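Local structure of hydrolase (Thermococcus thioreducens, 6IAH) at residues A26-F29 / L30-G34. The protein is a magnesium-binding phosphatase of the haloacid dehalogenase superfamily with diverse substrate specificity, probably including phosphoglycolate. Residues are numbered along the deposited sequence; the frame is centred on the assembly and turned at random.
Sequences AEYF and LGLFG
From Ala-26 to Leu-32 the backbone is the last part of helix 17-32, where the i to i+4 bond from Leu-30 N to Ala-26 O is short and nearly straight (2.9 Å, 170°), Gly-31 N to Glu-27 O follows at 160°, Leu-32 N to Tyr-28 O is weak, and Phe-33 N is divided between Phe-29 O and Leu-30 O, both weakly. A Schellman motif ends the helix: Gly-34, at positive phi, gives its N to Gly-31 O, and Leu-30 O accepts the amide of Val-35, the residue after Gly-34. Of the side chains, Leu-32 does most of the bridging between successive turns. Its CD1 is 3.9 Å from Phe-29 CD1 and 4.2 Å from Tyr-28 CE1, approaching both rings obliquely. Tyr-28 is brought there by a chi1 of 176°, which sets CG anti to the backbone N, whereas Phe-29 and Leu-32 run side by side in one direction. Neighbouring rings also meet, Tyr-28 CD1 lying 3.8 Å above the Phe-29 ring plane, out near the ring's margin. Both rings pack on Val-104 of helix 100-110. On another side of the helix, Leu-30 folds back over the preceding turn, its CG 3.3 Å from Ala-26 O, and both residues pack against Ile-39, with Ala-67 and Ile-64 of helix 56-68 beside them. Glu-27 OE2 takes both a salt bridge from Lys-23 and a hydrogen bond from Ile-39 N, tying the helix to the loop beyond it. This helix end belongs to a helical region that, as in related HAD phosphatases, is probably the cap, far from the magnesium-binding aspartates of the core. At the terminus, the Phe-33 ring presents its edge to the preceding turn, with CD2 3.2 Å from Phe-29 O, which lies near the ring plane.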
loop_
_atom_site.group_PDB
_atom_site.type_symbol
_atom_site.label_atom_id
_atom_site.label_comp_id
_atom_site.label_asym_id
_atom_site.label_seq_id
_atom_site.Cartn_x
_atom_site.Cartn_y
_atom_site.Cartn_z
ATOM N N ALA A 26 -8.221 2.979 -15.335
ATOM C CA ALA A 26 -8.021 2.290 -16.582
ATOM C C ALA A 26 -9.297 2.426 -17.386
ATOM O O ALA A 26 -9.233 2.698 -18.587
ATOM C CB ALA A 26 -7.656 0.836 -16.387
ATOM N N GLU A 27 -10.431 2.268 -16.719
ATOM C CA GLU A 27 -11.736 2.264 -17.454
ATOM C C GLU A 27 -12.079 3.643 -17.949
ATOM O O GLU A 27 -12.652 3.753 -19.015
ATOM C CB GLU A 27 -12.827 1.677 -16.616
ATOM C CG GLU A 27 -12.749 0.189 -16.476
ATOM C CD GLU A 27 -13.817 -0.385 -15.523
ATOM O OE1 GLU A 27 -14.556 0.383 -14.876
ATOM O OE2 GLU A 27 -13.860 -1.629 -15.414
ATOM N N TYR A 28 -11.592 4.702 -17.270
ATOM C CA TYR A 28 -11.714 6.076 -17.748
ATOM C C TYR A 28 -10.984 6.219 -19.107
ATOM O O TYR A 28 -11.557 6.771 -20.048
ATOM C CB TYR A 28 -11.112 7.052 -16.725
ATOM C CG TYR A 28 -11.085 8.498 -17.147
ATOM C CD1 TYR A 28 -10.002 9.005 -17.854
ATOM C CD2 TYR A 28 -12.164 9.357 -16.870
ATOM C CE1 TYR A 28 -9.950 10.340 -18.281
ATOM C CE2 TYR A 28 -12.124 10.702 -17.292
ATOM C CZ TYR A 28 -10.983 11.181 -17.978
ATOM O OH TYR A 28 -10.880 12.471 -18.431
ATOM N N PHE A 29 -9.721 5.768 -19.202
ATOM C CA PHE A 29 -8.997 5.903 -20.498
ATOM C C PHE A 29 -9.575 4.980 -21.552
ATOM O O PHE A 29 -9.678 5.342 -22.723
ATOM C CB PHE A 29 -7.524 5.650 -20.319
ATOM C CG PHE A 29 -6.876 6.785 -19.644
ATOM C CD1 PHE A 29 -6.534 7.893 -20.374
ATOM C CD2 PHE A 29 -6.818 6.834 -18.252
ATOM C CE1 PHE A 29 -6.033 9.021 -19.754
ATOM C CE2 PHE A 29 -6.310 7.974 -17.632
ATOM C CZ PHE A 29 -5.943 9.053 -18.378
ATOM N N LEU A 30 -9.946 3.788 -21.154
ATOM C CA LEU A 30 -10.629 2.913 -22.102
ATOM C C LEU A 30 -11.853 3.572 -22.730
ATOM O O LEU A 30 -12.054 3.472 -23.949
ATOM C CB LEU A 30 -10.932 1.558 -21.488
ATOM C CG LEU A 30 -9.697 0.695 -21.171
ATOM C CD1 LEU A 30 -10.080 -0.483 -20.318
ATOM C CD2 LEU A 30 -8.907 0.211 -22.415
ATOM N N GLY A 31 -12.669 4.203 -21.913
ATOM C CA GLY A 31 -13.866 4.960 -22.342
ATOM C C GLY A 31 -13.523 6.019 -23.369
ATOM O O GLY A 31 -14.255 6.216 -24.309
ATOM N N LEU A 32 -12.355 6.662 -23.257
ATOM C CA LEU A 32 -11.919 7.601 -24.291
ATOM C C LEU A 32 -11.682 6.975 -25.658
ATOM O O LEU A 32 -11.804 7.633 -26.666
ATOM C CB LEU A 32 -10.637 8.341 -23.882
ATOM C CG LEU A 32 -10.616 9.103 -22.585
ATOM C CD1 LEU A 32 -9.257 9.805 -22.364
ATOM C CD2 LEU A 32 -11.745 10.125 -22.527
ATOM N N PHE A 33 -11.300 5.725 -25.666
ATOM C CA PHE A 33 -11.098 4.986 -26.840
ATOM C C PHE A 33 -12.370 4.152 -27.165
ATOM O O PHE A 33 -12.264 3.245 -27.935
ATOM C CB PHE A 33 -9.902 4.053 -26.655
ATOM C CG PHE A 33 -8.560 4.738 -26.619
ATOM C CD1 PHE A 33 -7.914 5.073 -27.802
ATOM C CD2 PHE A 33 -7.918 4.956 -25.423
ATOM C CE1 PHE A 33 -6.647 5.639 -27.786
ATOM C CE2 PHE A 33 -6.679 5.555 -25.365
ATOM C CZ PHE A 33 -6.030 5.903 -26.573
ATOM N N GLY A 34 -13.510 4.455 -26.552
ATOM C CA GLY A 34 -14.783 3.744 -26.826
ATOM C C GLY A 34 -14.771 2.264 -26.446
ATOM O O GLY A 34 -15.540 1.475 -27.002
#